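Local coordinates for ubiquitin-conjugating enzyme-like protein (Leishmania mexicana, PDB 6ZM3) that probably acts, as a ubiquitin E2 variant of the UBC fold, alongside a catalytic E2 partner in building ubiquitin chains, at residues I66-I79 / R109-R121. Residues are numbered along the deposited sequence; the frame is centred on the assembly and turned at random. Where two conformers were deposited one is given.
Sequences IYCDENYPKVPPHI and RRTTMELCLSELR
Met113, in the first turn of helix 113-125, reaches Ile66, Cys68 and Tyr72, the last of which opens the Tyr-Pro-x-x-Pro-Pro motif of the E2 (UBC) fold, and illustrates how one flexible thioether can join a helix to a strand of the sheet and the loop that follows it. From CB the chain leads to CG, which lies 3.6 Å from Tyr72 OH and also meets Ile66 CG2. Beyond it, SD touches both Ile66 CG2, at 3.6 Å, and Cys68 SG, at 3.5 Å. A bend at chi3 (-92°) then leaves CE still beside that Cys68 sulfur, 3.8 Å away.

The tyrosine is itself sandwiched: Cys68 SG sits over the centre of one face, and Pro73 CB, placed by the cis Tyr72-Pro73 peptide, over the other. Glu16 of helix 9-22 ties the polar atoms together, its carboxylate hydrogen-bonding Tyr72 OH through one oxygen and Met113 N through the other. Farther along the helix the packing is purely apolar, with Ile79 CD1 3.6 Å from Cys116 CB and Ile79 CG2 tip to tip with Leu120 CD1. In the loop before the helix, Pro73 CG lies over one face of the Arg109 guanidinium, offset toward its rim and 3.5 Å from NH2, which hydrogen-bonds Val7 O.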
loop_
_atom_site.group_PDB
_atom_site.type_symbol
_atom_site.label_atom_id
_atom_site.label_comp_id
_atom_site.label_asym_id
_atom_site.label_seq_id
_atom_site.Cartn_x
_atom_site.Cartn_y
_atom_site.Cartn_z
ATOM N N ILE B 66 -9.763 -2.165 11.391
ATOM C CA ILE B 66 -10.401 -2.133 12.698
ATOM C C ILE B 66 -11.905 -1.976 12.526
ATOM O O ILE B 66 -12.395 -1.068 11.844
ATOM C CB ILE B 66 -9.781 -1.076 13.637
ATOM C CG1 ILE B 66 -8.257 -1.224 13.633
ATOM C CG2 ILE B 66 -10.375 -1.251 15.048
ATOM C CD1 ILE B 66 -7.441 -0.082 14.241
ATOM N N TYR B 67 -12.639 -2.875 13.183
ATOM C CA TYR B 67 -14.083 -2.817 13.225
ATOM C C TYR B 67 -14.520 -2.538 14.660
ATOM O O TYR B 67 -14.183 -3.314 15.540
ATOM C CB TYR B 67 -14.649 -4.169 12.805
ATOM C CG TYR B 67 -16.149 -4.291 12.796
ATOM C CD1 TYR B 67 -16.955 -3.271 12.316
ATOM C CD2 TYR B 67 -16.770 -5.451 13.237
ATOM C CE1 TYR B 67 -18.328 -3.380 12.276
ATOM C CE2 TYR B 67 -18.152 -5.577 13.206
ATOM C CZ TYR B 67 -18.933 -4.539 12.731
ATOM O OH TYR B 67 -20.289 -4.632 12.689
ATOM N N CYS B 68 -15.219 -1.416 14.878
ATOM C CA CYS B 68 -15.870 -1.134 16.155
ATOM C C CYS B 68 -17.372 -1.406 16.035
ATOM O O CYS B 68 -18.118 -0.641 15.427
ATOM C CB CYS B 68 -15.577 0.294 16.631
ATOM S SG CYS B 68 -13.828 0.738 16.700
ATOM N N ASP B 69 -17.828 -2.539 16.594
ATOM C CA ASP B 69 -19.215 -2.949 16.430
ATOM C C ASP B 69 -20.118 -2.223 17.431
ATOM O O ASP B 69 -19.674 -1.311 18.125
ATOM C CB ASP B 69 -19.352 -4.476 16.467
ATOM C CG ASP B 69 -19.122 -5.102 17.832
ATOM O OD1 ASP B 69 -18.364 -4.499 18.676
ATOM O OD2 ASP B 69 -19.680 -6.210 18.038
ATOM N N GLU B 70 -21.390 -2.634 17.477
ATOM C CA GLU B 70 -22.409 -2.086 18.372
ATOM C C GLU B 70 -21.896 -1.878 19.796
ATOM O O GLU B 70 -22.340 -0.943 20.464
ATOM C CB GLU B 70 -23.549 -3.064 18.658
ATOM C CG GLU B 70 -24.500 -3.310 17.517
ATOM C CD GLU B 70 -24.340 -4.720 16.971
ATOM O OE1 GLU B 70 -24.399 -5.682 17.768
ATOM O OE2 GLU B 70 -24.166 -4.853 15.762
ATOM N N ASN B 71 -21.031 -2.781 20.282
ATOM C CA ASN B 71 -20.740 -2.824 21.706
ATOM C C ASN B 71 -19.392 -2.188 22.034
ATOM O O ASN B 71 -19.038 -2.142 23.201
ATOM C CB ASN B 71 -20.984 -4.215 22.317
ATOM C CG ASN B 71 -22.420 -4.695 22.194
ATOM O OD1 ASN B 71 -22.671 -5.868 21.961
ATOM N ND2 ASN B 71 -23.383 -3.809 22.363
ATOM N N TYR B 72 -18.638 -1.652 21.045
ATOM C CA TYR B 72 -17.410 -0.929 21.333
ATOM C C TYR B 72 -17.724 0.297 22.196
ATOM O O TYR B 72 -18.773 0.917 21.962
ATOM C CB TYR B 72 -16.750 -0.396 20.059
ATOM C CG TYR B 72 -15.418 0.299 20.258
ATOM C CD1 TYR B 72 -14.260 -0.436 20.446
ATOM C CD2 TYR B 72 -15.304 1.695 20.226
ATOM C CE1 TYR B 72 -13.028 0.172 20.612
ATOM C CE2 TYR B 72 -14.068 2.314 20.397
ATOM C CZ TYR B 72 -12.919 1.555 20.558
ATOM O OH TYR B 72 -11.664 2.088 20.715
ATOM N N PRO B 73 -16.888 0.693 23.196
ATOM C CA PRO B 73 -15.726 -0.053 23.671
ATOM C C PRO B 73 -16.008 -0.953 24.883
ATOM O O PRO B 73 -15.103 -1.171 25.681
ATOM C CB PRO B 73 -14.807 1.090 24.107
ATOM C CG PRO B 73 -15.733 2.113 24.697
ATOM C CD PRO B 73 -17.050 1.928 23.984
ATOM N N LYS B 74 -17.256 -1.414 25.031
ATOM C CA LYS B 74 -17.620 -2.301 26.136
ATOM C C LYS B 74 -16.909 -3.639 25.945
ATOM O O LYS B 74 -16.370 -4.203 26.902
ATOM C CB LYS B 74 -19.132 -2.447 26.309
ATOM C CG LYS B 74 -19.784 -1.300 27.079
ATOM C CD LYS B 74 -21.149 -1.632 27.663
ATOM C CE LYS B 74 -22.320 -1.207 26.799
ATOM N NZ LYS B 74 -22.440 -2.030 25.571
ATOM N N VAL B 75 -16.849 -4.066 24.680
ATOM C CA VAL B 75 -16.024 -5.193 24.255
ATOM C C VAL B 75 -14.936 -4.668 23.315
ATOM O O VAL B 75 -15.059 -3.569 22.774
ATOM C CB VAL B 75 -16.883 -6.285 23.591
ATOM C CG1 VAL B 75 -17.974 -6.790 24.519
ATOM C CG2 VAL B 75 -17.479 -5.814 22.276
ATOM N N PRO B 76 -13.814 -5.394 23.087
ATOM C CA PRO B 76 -12.699 -4.827 22.327
ATOM C C PRO B 76 -13.054 -4.600 20.853
ATOM O O PRO B 76 -14.024 -5.163 20.346
ATOM C CB PRO B 76 -11.580 -5.882 22.491
ATOM C CG PRO B 76 -12.034 -6.740 23.669
ATOM C CD PRO B 76 -13.542 -6.769 23.540
ATOM N N PRO B 77 -12.275 -3.770 20.113
ATOM C CA PRO B 77 -12.444 -3.669 18.671
ATOM C C PRO B 77 -11.949 -4.968 18.032
ATOM O O PRO B 77 -11.097 -5.663 18.596
ATOM C CB PRO B 77 -11.475 -2.549 18.268
ATOM C CG PRO B 77 -10.435 -2.467 19.369
ATOM C CD PRO B 77 -11.131 -2.992 20.603
ATOM N N HIS B 78 -12.465 -5.261 16.842
ATOM C CA HIS B 78 -11.982 -6.381 16.040
ATOM C C HIS B 78 -10.872 -5.866 15.142
ATOM O O HIS B 78 -11.140 -4.980 14.333
ATOM C CB HIS B 78 -13.146 -6.966 15.232
ATOM C CG HIS B 78 -14.317 -7.308 16.091
ATOM N ND1 HIS B 78 -14.267 -8.306 17.045
ATOM C CD2 HIS B 78 -15.563 -6.786 16.162
ATOM C CE1 HIS B 78 -15.430 -8.396 17.648
ATOM N NE2 HIS B 78 -16.244 -7.473 17.127
ATOM N N ILE B 79 -9.653 -6.377 15.344
ATOM C CA ILE B 79 -8.463 -5.960 14.624
ATOM C C ILE B 79 -7.994 -7.150 13.781
ATOM O O ILE B 79 -7.806 -8.252 14.301
ATOM C CB ILE B 79 -7.375 -5.441 15.593
ATOM C CG1 ILE B 79 -7.916 -4.377 16.567
ATOM C CG2 ILE B 79 -6.118 -4.957 14.868
ATOM C CD1 ILE B 79 -6.813 -3.575 17.268
ATOM N N ARG B 109 -12.127 -1.000 28.922
ATOM C CA ARG B 109 -12.866 0.067 28.255
ATOM C C ARG B 109 -11.978 1.213 27.771
ATOM O O ARG B 109 -12.162 1.713 26.662
ATOM C CB ARG B 109 -13.822 0.730 29.258
ATOM C CG ARG B 109 -15.281 0.328 29.122
ATOM C CD ARG B 109 -16.149 1.444 29.677
ATOM N NE ARG B 109 -16.275 2.600 28.781
ATOM C CZ ARG B 109 -17.332 2.852 28.008
ATOM N NH1 ARG B 109 -18.376 2.043 28.013
ATOM N NH2 ARG B 109 -17.341 3.926 27.228
ATOM N N ARG B 110 -11.047 1.658 28.622
ATOM C CA ARG B 110 -10.320 2.905 28.427
ATOM C C ARG B 110 -9.328 2.817 27.261
ATOM O O ARG B 110 -8.775 3.831 26.819
ATOM C CB ARG B 110 -9.674 3.354 29.744
ATOM C CG ARG B 110 -10.658 3.978 30.727
ATOM C CD ARG B 110 -9.983 4.193 32.075
ATOM N NE ARG B 110 -9.653 2.938 32.758
ATOM C CZ ARG B 110 -8.916 2.817 33.863
ATOM N NH1 ARG B 110 -8.402 3.877 34.465
ATOM N NH2 ARG B 110 -8.686 1.621 34.368
ATOM N N THR B 111 -9.066 1.582 26.810
ATOM C CA THR B 111 -8.014 1.328 25.846
ATOM C C THR B 111 -8.536 1.798 24.478
ATOM O O THR B 111 -9.629 1.420 24.057
ATOM C CB THR B 111 -7.472 -0.111 26.031
ATOM O OG1 THR B 111 -8.340 -0.861 26.883
ATOM C CG2 THR B 111 -6.192 -0.175 26.827
ATOM N N THR B 112 -7.759 2.661 23.822
ATOM C CA THR B 112 -8.172 3.226 22.535
ATOM C C THR B 112 -7.590 2.411 21.384
ATOM O O THR B 112 -6.627 1.662 21.587
ATOM C CB THR B 112 -7.693 4.670 22.411
ATOM O OG1 THR B 112 -6.274 4.630 22.437
ATOM C CG2 THR B 112 -8.165 5.527 23.569
ATOM N N MET B 113 -8.137 2.599 20.170
ATOM C CA MET B 113 -7.581 1.920 19.000
ATOM C C MET B 113 -6.103 2.249 18.815
ATOM O O MET B 113 -5.315 1.367 18.479
ATOM C CB MET B 113 -8.358 2.243 17.723
ATOM C CG MET B 113 -9.737 1.665 17.718
ATOM S SD MET B 113 -10.618 2.131 16.224
ATOM C CE MET B 113 -11.437 3.626 16.776
ATOM N N GLU B 114 -5.700 3.508 19.057
ATOM C CA GLU B 114 -4.298 3.849 18.953
ATOM C C GLU B 114 -3.420 3.070 19.951
ATOM O O GLU B 114 -2.305 2.632 19.617
ATOM C CB GLU B 114 -4.123 5.369 19.053
ATOM C CG GLU B 114 -2.675 5.774 18.937
ATOM C CD GLU B 114 -2.335 7.247 19.082
ATOM O OE1 GLU B 114 -3.267 8.070 19.230
ATOM O OE2 GLU B 114 -1.123 7.562 19.033
ATOM N N LEU B 115 -3.891 2.944 21.199
ATOM C CA LEU B 115 -3.147 2.166 22.188
ATOM C C LEU B 115 -3.087 0.682 21.782
ATOM O O LEU B 115 -2.045 0.052 21.951
ATOM C CB LEU B 115 -3.740 2.402 23.589
ATOM C CG LEU B 115 -2.986 1.794 24.784
ATOM C CD1 LEU B 115 -1.506 2.170 24.813
ATOM C CD2 LEU B 115 -3.658 2.205 26.082
ATOM N N CYS B 116 -4.170 0.135 21.226
ATOM C CA CYS B 116 -4.154 -1.249 20.732
ATOM C C CYS B 116 -3.016 -1.442 19.738
ATOM O O CYS B 116 -2.254 -2.415 19.845
ATOM C CB CYS B 116 -5.455 -1.711 20.067
ATOM S SG CYS B 116 -6.892 -1.883 21.152
ATOM N N LEU B 117 -2.873 -0.490 18.801
ATOM C CA LEU B 117 -1.805 -0.578 17.818
ATOM C C LEU B 117 -0.415 -0.396 18.437
ATOM O O LEU B 117 0.520 -1.113 18.048
ATOM C CB LEU B 117 -2.056 0.400 16.659
ATOM C CG LEU B 117 -3.319 0.213 15.819
ATOM C CD1 LEU B 117 -3.218 1.042 14.523
ATOM C CD2 LEU B 117 -3.570 -1.248 15.452
ATOM N N SER B 118 -0.229 0.563 19.378
ATOM C CA SER B 118 1.057 0.692 20.043
ATOM C C SER B 118 1.426 -0.616 20.730
ATOM O O SER B 118 2.589 -0.979 20.729
ATOM C CB SER B 118 1.121 1.842 21.019
ATOM O OG SER B 118 1.758 2.936 20.401
ATOM N N GLU B 119 0.413 -1.270 21.314
ATOM C CA GLU B 119 0.558 -2.516 22.058
ATOM C C GLU B 119 0.831 -3.709 21.134
ATOM O O GLU B 119 1.589 -4.606 21.524
ATOM C CB GLU B 119 -0.608 -2.755 23.016
ATOM C CG GLU B 119 -0.630 -1.781 24.205
ATOM C CD GLU B 119 0.490 -1.969 25.213
ATOM O OE1 GLU B 119 0.719 -3.127 25.595
ATOM O OE2 GLU B 119 1.191 -0.982 25.550
ATOM N N LEU B 120 0.232 -3.733 19.932
ATOM C CA LEU B 120 0.652 -4.698 18.914
ATOM C C LEU B 120 2.088 -4.449 18.455
ATOM O O LEU B 120 2.861 -5.387 18.223
ATOM C CB LEU B 120 -0.354 -4.689 17.761
ATOM C CG LEU B 120 -1.679 -5.338 18.118
ATOM C CD1 LEU B 120 -2.757 -5.033 17.082
ATOM C CD2 LEU B 120 -1.481 -6.854 18.252
ATOM N N ARG B 121 2.486 -3.172 18.357
ATOM C CA ARG B 121 3.845 -2.841 17.973
ATOM C C ARG B 121 4.865 -3.252 19.036
ATOM O O ARG B 121 5.938 -3.740 18.701
ATOM C CB ARG B 121 3.971 -1.354 17.618
ATOM C CG ARG B 121 5.262 -1.041 16.882
ATOM C CD ARG B 121 5.308 0.427 16.534
ATOM N NE ARG B 121 6.610 0.911 16.143
ATOM C CZ ARG B 121 7.537 1.368 16.995
ATOM N NH1 ARG B 121 7.353 1.318 18.310
ATOM N NH2 ARG B 121 8.672 1.833 16.524
#